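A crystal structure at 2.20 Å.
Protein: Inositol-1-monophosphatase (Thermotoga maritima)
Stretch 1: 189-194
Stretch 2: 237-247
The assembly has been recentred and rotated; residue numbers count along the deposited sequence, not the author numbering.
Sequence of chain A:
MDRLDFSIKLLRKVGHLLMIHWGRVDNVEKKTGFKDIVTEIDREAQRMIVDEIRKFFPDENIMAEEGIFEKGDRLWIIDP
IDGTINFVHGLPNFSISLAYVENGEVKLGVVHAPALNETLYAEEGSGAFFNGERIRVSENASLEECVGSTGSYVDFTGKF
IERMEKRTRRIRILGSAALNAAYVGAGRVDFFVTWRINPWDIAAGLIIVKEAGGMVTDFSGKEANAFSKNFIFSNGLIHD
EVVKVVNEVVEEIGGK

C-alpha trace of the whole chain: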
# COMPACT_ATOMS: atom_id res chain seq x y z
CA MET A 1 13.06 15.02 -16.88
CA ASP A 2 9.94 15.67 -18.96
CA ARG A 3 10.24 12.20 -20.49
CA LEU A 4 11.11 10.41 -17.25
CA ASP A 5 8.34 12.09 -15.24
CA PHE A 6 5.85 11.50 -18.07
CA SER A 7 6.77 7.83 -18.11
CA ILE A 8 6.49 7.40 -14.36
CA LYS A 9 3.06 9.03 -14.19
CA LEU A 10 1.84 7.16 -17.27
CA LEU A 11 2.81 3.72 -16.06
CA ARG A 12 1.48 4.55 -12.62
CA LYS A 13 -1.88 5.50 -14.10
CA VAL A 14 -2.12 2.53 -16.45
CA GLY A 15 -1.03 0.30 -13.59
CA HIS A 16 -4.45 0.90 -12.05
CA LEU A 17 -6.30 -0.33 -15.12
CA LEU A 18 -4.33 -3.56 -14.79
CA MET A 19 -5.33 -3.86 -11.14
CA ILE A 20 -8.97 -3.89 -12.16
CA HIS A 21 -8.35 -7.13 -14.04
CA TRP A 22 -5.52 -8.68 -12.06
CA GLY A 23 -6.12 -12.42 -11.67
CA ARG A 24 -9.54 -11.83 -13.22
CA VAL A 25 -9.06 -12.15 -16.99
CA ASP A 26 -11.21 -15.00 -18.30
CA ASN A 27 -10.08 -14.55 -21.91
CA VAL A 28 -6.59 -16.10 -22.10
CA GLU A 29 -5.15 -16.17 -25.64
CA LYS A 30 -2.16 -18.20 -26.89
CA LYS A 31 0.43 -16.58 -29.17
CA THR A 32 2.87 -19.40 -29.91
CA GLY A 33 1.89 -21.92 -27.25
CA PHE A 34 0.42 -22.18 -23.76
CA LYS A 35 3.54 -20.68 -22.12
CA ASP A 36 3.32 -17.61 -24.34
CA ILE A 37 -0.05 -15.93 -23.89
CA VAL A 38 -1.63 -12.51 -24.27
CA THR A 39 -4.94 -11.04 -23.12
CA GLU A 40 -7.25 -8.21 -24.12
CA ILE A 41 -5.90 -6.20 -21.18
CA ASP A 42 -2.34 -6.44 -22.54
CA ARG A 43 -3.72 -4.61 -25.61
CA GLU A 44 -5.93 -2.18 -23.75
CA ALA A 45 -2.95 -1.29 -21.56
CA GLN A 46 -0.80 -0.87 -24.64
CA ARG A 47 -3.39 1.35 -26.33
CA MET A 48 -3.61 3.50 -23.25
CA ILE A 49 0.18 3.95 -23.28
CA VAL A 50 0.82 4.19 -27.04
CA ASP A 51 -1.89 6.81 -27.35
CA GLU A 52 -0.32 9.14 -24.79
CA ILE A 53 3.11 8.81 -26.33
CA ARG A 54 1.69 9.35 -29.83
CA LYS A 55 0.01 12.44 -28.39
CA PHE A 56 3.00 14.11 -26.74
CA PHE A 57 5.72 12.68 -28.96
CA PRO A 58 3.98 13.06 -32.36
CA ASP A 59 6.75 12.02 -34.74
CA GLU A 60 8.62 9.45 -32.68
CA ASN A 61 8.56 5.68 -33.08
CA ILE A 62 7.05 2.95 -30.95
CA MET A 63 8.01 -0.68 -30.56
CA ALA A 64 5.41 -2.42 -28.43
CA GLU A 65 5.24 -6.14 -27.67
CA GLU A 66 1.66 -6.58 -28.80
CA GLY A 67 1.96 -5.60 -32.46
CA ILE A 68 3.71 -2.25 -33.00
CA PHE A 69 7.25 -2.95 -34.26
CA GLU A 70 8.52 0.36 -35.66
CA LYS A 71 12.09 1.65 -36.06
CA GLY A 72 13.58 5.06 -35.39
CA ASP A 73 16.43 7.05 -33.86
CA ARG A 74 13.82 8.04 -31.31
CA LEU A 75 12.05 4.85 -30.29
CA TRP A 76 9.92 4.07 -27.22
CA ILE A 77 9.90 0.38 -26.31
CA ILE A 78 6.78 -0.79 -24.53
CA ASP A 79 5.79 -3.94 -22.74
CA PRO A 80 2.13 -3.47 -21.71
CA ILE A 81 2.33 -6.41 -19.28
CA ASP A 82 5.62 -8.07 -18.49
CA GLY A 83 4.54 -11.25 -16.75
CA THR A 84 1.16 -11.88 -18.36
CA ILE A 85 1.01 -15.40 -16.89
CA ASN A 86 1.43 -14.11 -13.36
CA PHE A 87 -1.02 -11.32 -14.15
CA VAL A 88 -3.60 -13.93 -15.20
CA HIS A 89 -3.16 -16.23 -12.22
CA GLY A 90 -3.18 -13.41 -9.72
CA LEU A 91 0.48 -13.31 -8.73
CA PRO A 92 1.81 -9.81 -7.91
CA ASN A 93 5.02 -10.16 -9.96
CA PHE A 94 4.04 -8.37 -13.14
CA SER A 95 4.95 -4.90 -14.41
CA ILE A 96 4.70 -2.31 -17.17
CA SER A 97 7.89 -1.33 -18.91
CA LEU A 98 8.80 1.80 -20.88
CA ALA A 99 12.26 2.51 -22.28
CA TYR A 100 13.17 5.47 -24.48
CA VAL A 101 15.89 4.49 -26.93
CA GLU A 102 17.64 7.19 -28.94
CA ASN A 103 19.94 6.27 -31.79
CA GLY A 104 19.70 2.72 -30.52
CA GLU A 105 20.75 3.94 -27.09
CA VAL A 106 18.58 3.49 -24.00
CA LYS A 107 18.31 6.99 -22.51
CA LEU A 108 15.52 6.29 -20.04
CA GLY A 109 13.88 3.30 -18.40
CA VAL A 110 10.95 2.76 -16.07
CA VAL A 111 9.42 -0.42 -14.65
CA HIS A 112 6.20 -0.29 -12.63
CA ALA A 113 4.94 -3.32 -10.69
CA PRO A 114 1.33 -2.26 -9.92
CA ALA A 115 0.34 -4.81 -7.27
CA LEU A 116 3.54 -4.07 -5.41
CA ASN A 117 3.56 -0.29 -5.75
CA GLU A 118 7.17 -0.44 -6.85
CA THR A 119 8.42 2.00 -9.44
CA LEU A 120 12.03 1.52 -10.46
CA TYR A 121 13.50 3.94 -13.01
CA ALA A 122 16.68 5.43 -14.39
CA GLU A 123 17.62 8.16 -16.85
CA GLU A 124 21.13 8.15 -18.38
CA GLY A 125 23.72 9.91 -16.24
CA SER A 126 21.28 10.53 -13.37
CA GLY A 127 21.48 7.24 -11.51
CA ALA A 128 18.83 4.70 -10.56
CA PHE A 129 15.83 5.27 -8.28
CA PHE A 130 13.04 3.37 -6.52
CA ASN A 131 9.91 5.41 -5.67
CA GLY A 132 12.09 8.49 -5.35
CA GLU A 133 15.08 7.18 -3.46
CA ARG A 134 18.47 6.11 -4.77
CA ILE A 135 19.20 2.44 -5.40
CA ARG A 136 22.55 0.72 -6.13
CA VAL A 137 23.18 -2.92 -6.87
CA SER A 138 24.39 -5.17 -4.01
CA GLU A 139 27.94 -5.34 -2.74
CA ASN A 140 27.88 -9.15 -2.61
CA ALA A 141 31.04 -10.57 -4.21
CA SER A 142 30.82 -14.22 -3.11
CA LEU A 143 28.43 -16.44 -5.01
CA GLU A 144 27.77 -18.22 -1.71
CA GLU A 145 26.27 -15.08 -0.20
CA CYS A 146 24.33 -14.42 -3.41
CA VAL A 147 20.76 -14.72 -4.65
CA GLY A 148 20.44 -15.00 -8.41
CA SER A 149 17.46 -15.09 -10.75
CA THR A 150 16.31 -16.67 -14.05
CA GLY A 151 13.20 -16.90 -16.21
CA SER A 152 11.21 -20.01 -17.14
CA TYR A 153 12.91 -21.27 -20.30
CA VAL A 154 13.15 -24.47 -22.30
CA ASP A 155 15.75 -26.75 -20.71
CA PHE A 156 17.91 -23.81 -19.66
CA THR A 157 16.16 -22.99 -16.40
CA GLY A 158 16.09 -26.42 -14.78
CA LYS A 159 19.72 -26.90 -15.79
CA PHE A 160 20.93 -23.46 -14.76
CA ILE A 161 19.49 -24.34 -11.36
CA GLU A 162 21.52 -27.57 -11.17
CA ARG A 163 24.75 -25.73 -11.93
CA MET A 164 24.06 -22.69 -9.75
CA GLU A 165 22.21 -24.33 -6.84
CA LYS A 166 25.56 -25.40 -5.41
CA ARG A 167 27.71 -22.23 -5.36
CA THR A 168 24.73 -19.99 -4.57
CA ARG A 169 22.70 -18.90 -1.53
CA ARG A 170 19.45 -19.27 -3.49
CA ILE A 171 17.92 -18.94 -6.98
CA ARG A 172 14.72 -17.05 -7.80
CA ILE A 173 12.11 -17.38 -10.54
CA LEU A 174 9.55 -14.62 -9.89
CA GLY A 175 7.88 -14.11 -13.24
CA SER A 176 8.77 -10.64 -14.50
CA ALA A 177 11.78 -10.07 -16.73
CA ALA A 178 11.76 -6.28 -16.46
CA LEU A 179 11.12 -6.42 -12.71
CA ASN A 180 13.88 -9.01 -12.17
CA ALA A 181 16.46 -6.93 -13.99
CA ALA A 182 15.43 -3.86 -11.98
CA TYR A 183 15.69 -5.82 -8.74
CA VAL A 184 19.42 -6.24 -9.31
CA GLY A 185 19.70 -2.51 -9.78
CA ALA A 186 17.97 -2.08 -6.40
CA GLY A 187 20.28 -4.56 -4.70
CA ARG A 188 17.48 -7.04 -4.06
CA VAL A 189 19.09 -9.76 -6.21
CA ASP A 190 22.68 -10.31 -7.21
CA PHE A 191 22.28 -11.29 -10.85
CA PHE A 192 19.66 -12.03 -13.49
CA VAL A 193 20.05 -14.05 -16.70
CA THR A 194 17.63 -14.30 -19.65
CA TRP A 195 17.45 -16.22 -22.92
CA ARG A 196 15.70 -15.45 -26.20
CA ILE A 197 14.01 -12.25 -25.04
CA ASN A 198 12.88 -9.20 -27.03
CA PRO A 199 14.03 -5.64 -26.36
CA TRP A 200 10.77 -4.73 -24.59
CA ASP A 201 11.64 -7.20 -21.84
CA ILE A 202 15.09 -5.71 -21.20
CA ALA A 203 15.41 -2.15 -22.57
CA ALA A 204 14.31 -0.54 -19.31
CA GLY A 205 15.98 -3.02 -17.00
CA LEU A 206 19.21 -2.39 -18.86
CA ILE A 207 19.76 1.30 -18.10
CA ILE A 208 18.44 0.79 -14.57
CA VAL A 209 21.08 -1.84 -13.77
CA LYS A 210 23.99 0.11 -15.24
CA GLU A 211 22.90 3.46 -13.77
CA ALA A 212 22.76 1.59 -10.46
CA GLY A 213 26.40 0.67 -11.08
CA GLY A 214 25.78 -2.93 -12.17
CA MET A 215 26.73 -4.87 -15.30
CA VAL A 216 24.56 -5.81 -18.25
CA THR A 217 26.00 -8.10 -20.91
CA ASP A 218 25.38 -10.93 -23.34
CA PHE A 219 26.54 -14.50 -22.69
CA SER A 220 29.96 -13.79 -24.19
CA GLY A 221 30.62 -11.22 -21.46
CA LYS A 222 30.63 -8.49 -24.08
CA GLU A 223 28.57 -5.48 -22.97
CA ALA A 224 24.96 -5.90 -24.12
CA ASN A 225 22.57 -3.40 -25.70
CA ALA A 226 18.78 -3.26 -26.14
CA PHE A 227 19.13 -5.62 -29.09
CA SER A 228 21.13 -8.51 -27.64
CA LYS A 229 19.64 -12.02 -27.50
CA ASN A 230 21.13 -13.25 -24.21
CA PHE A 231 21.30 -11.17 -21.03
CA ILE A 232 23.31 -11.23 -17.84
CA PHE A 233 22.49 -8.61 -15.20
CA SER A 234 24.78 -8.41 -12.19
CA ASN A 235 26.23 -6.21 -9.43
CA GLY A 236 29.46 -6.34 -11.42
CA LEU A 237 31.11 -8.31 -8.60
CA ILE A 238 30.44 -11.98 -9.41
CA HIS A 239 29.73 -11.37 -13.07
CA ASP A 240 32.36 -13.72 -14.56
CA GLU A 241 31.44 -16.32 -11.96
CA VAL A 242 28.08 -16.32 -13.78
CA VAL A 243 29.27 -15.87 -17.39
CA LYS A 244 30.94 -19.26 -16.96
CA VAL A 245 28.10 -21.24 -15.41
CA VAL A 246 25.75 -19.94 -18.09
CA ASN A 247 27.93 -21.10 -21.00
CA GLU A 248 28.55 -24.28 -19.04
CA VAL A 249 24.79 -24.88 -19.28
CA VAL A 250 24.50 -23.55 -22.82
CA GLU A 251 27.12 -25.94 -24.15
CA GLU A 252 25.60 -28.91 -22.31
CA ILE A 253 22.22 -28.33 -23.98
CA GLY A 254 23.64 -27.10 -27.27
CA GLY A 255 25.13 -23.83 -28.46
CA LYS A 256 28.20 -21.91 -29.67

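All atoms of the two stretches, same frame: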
# COMPACT_ATOMS: atom_id res chain seq x y z
N VAL A 189 18.49 -8.51 -5.73
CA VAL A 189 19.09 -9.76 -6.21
C VAL A 189 20.49 -9.45 -6.65
O VAL A 189 20.84 -8.28 -6.82
CB VAL A 189 18.36 -10.39 -7.41
CG1 VAL A 189 17.15 -11.16 -6.92
CG2 VAL A 189 17.99 -9.33 -8.43
N ASP A 190 21.29 -10.49 -6.84
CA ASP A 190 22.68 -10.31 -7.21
C ASP A 190 22.94 -10.39 -8.70
O ASP A 190 23.85 -9.75 -9.22
CB ASP A 190 23.53 -11.31 -6.42
CG ASP A 190 23.44 -11.06 -4.92
OD1 ASP A 190 23.85 -9.97 -4.46
OD2 ASP A 190 22.95 -11.95 -4.19
N PHE A 191 22.13 -11.17 -9.41
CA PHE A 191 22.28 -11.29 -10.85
C PHE A 191 21.05 -11.91 -11.48
O PHE A 191 20.33 -12.69 -10.84
CB PHE A 191 23.54 -12.10 -11.19
CG PHE A 191 23.56 -13.48 -10.59
CD1 PHE A 191 22.79 -14.51 -11.13
CD2 PHE A 191 24.35 -13.76 -9.48
CE1 PHE A 191 22.80 -15.79 -10.57
CE2 PHE A 191 24.37 -15.04 -8.90
CZ PHE A 191 23.60 -16.06 -9.45
N PHE A 192 20.81 -11.54 -12.73
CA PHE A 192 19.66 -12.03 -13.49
C PHE A 192 20.11 -12.39 -14.91
O PHE A 192 20.82 -11.61 -15.56
CB PHE A 192 18.56 -10.95 -13.51
CG PHE A 192 17.33 -11.33 -14.31
CD1 PHE A 192 16.66 -12.53 -14.08
CD2 PHE A 192 16.85 -10.48 -15.31
CE1 PHE A 192 15.53 -12.88 -14.84
CE2 PHE A 192 15.73 -10.82 -16.07
CZ PHE A 192 15.07 -12.02 -15.83
N VAL A 193 19.69 -13.56 -15.37
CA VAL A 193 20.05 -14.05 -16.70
C VAL A 193 18.83 -14.48 -17.52
O VAL A 193 17.99 -15.24 -17.04
CB VAL A 193 21.03 -15.24 -16.59
CG1 VAL A 193 22.31 -14.78 -15.92
CG2 VAL A 193 20.40 -16.35 -15.77
N THR A 194 18.74 -13.98 -18.76
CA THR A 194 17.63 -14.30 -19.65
C THR A 194 18.10 -14.95 -20.95
O THR A 194 19.29 -14.90 -21.28
CB THR A 194 16.79 -13.06 -20.05
OG1 THR A 194 17.61 -12.15 -20.79
CG2 THR A 194 16.24 -12.37 -18.84
N LEU A 237 30.17 -7.74 -9.56
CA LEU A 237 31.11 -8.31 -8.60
C LEU A 237 31.39 -9.78 -8.93
O LEU A 237 32.54 -10.19 -9.03
CB LEU A 237 30.56 -8.21 -7.18
CG LEU A 237 30.79 -6.90 -6.42
CD1 LEU A 237 32.27 -6.76 -6.14
CD2 LEU A 237 30.29 -5.71 -7.23
N ILE A 238 30.32 -10.56 -9.09
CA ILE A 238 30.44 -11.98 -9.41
C ILE A 238 30.02 -12.25 -10.85
O ILE A 238 29.63 -13.37 -11.20
CB ILE A 238 29.55 -12.85 -8.48
CG1 ILE A 238 28.07 -12.65 -8.81
CG2 ILE A 238 29.84 -12.50 -7.04
CD1 ILE A 238 27.59 -11.21 -8.80
N HIS A 239 30.12 -11.23 -11.68
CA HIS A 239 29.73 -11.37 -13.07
C HIS A 239 30.33 -12.60 -13.76
O HIS A 239 29.61 -13.53 -14.13
CB HIS A 239 30.09 -10.11 -13.86
CG HIS A 239 29.22 -9.90 -15.07
ND1 HIS A 239 28.17 -9.01 -15.09
CD2 HIS A 239 29.21 -10.53 -16.27
CE1 HIS A 239 27.55 -9.11 -16.25
NE2 HIS A 239 28.16 -10.02 -16.98
N ASP A 240 31.66 -12.61 -13.91
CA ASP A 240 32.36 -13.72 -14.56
C ASP A 240 32.02 -15.06 -13.95
O ASP A 240 31.93 -16.07 -14.66
CB ASP A 240 33.87 -13.48 -14.50
CG ASP A 240 34.27 -12.14 -15.11
OD1 ASP A 240 33.80 -11.84 -16.24
OD2 ASP A 240 35.04 -11.39 -14.48
N GLU A 241 31.81 -15.08 -12.64
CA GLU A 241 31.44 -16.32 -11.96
C GLU A 241 30.17 -16.87 -12.61
O GLU A 241 29.96 -18.09 -12.67
CB GLU A 241 31.22 -16.05 -10.46
CG GLU A 241 32.38 -16.48 -9.56
CD GLU A 241 32.55 -15.60 -8.31
OE1 GLU A 241 33.10 -14.48 -8.43
OE2 GLU A 241 32.13 -16.03 -7.21
N VAL A 242 29.34 -15.96 -13.11
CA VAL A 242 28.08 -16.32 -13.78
C VAL A 242 28.28 -16.58 -15.29
O VAL A 242 27.76 -17.56 -15.82
CB VAL A 242 27.00 -15.20 -13.56
CG1 VAL A 242 25.77 -15.47 -14.43
CG2 VAL A 242 26.59 -15.16 -12.10
N VAL A 243 29.02 -15.70 -15.96
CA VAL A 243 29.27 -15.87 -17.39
C VAL A 243 29.66 -17.32 -17.66
O VAL A 243 29.20 -17.92 -18.63
CB VAL A 243 30.41 -14.95 -17.90
CG1 VAL A 243 30.56 -15.11 -19.40
CG2 VAL A 243 30.12 -13.50 -17.56
N LYS A 244 30.49 -17.88 -16.80
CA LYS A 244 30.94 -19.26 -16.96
C LYS A 244 29.82 -20.27 -16.84
O LYS A 244 29.53 -21.01 -17.77
CB LYS A 244 32.02 -19.61 -15.93
CG LYS A 244 32.76 -20.92 -16.24
CD LYS A 244 33.05 -21.75 -14.99
CE LYS A 244 31.80 -22.49 -14.50
NZ LYS A 244 31.30 -23.47 -15.50
N VAL A 245 29.18 -20.30 -15.67
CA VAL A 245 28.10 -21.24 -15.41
C VAL A 245 27.02 -21.24 -16.49
O VAL A 245 26.44 -22.28 -16.80
CB VAL A 245 27.42 -20.96 -14.06
CG1 VAL A 245 26.38 -22.04 -13.77
CG2 VAL A 245 28.46 -20.90 -12.96
N VAL A 246 26.76 -20.06 -17.05
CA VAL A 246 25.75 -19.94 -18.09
C VAL A 246 26.16 -20.67 -19.37
O VAL A 246 25.37 -21.42 -19.94
CB VAL A 246 25.48 -18.46 -18.41
CG1 VAL A 246 24.46 -18.34 -19.52
CG2 VAL A 246 24.98 -17.76 -17.16
N ASN A 247 27.40 -20.44 -19.81
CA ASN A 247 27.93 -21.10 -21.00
C ASN A 247 28.15 -22.58 -20.72
O ASN A 247 28.14 -23.41 -21.62
CB ASN A 247 29.25 -20.43 -21.43
CG ASN A 247 29.04 -19.06 -22.04
OD1 ASN A 247 29.82 -18.13 -21.81
ND2 ASN A 247 27.98 -18.92 -22.84

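The packing of a helix against a strand is governed by two periodicities, and a small contact in the inositol-1-monophosphatase of Thermotoga maritima illustrates how they are matched. The strand formed by residues 191-194 and the helix that begins at His-239 run in broadly the same direction, their axes inclined by 29° and approaching to 10.1 Å. That spacing leaves room for a layer of side chains between the two backbones, and no hydrogen bond crosses it. The CA atoms of Phe-191 and His-239 lie 7.8 Å apart, and further along those of Val-193 and Val-246 are 8.3 Å apart, so the two elements stay close from Phe-191 to Val-193.

Ile-238 occupies the N-cap position. The first turns of the helix are held by backbone hydrogen bonds such as Val-243 N to His-239 O, 2.9 Å, and Val-246 N to Val-242 O, 3.0 Å. The latter links two residues one turn apart, both of which direct their CA-to-CB bonds toward the strand. Ile-238, four residues before Val-242, does the same. A spacing of four thus lines up Val-242 and Val-246 on the side of the helix that faces the strand, with Ile-238 just ahead of the first turn in the same row, while the strand answers with a spacing of two: Phe-191 and Val-193 point toward the helix, and the intervening Phe-192 points away.

Val-242 is the central residue of this arrangement, since it touches both strand side chains. With chi1 in the t rotamer, it sets CG2 over one face of the Phe-191 ring, 3.7 Å from the ring centroid and only 10° off the ring normal. This is a CH-pi contact of nearly ideal geometry, the methyl sitting almost directly above the middle of the ring. The other methyl of Val-242, CG1, lies 3.8 Å from Val-193 CG1, so the branched side chain spans two neighbouring positions on the same side of the strand.

The remaining side-chain contacts extend this apolar row in both directions. Ile-238 CG1 approaches Phe-191 CD2 at 3.9 Å, obliquely to the ring. Toward the other end, Val-193 CG1 meets Val-246 CG2 at 4.2 Å, a looser contact. A separate contact is made to the backbone, where Ile-238 CD1 lies 4.0 Å from Asp-190 O. The carboxylate of Asp-190 takes no part in a polar link to the helix; its oxygens are hydrogen-bonded elsewhere in the structure. The 215 Å² buried between the stretches comes mostly from apolar side chains, those at a spacing of four on the helical side meeting those at a spacing of two on the strand.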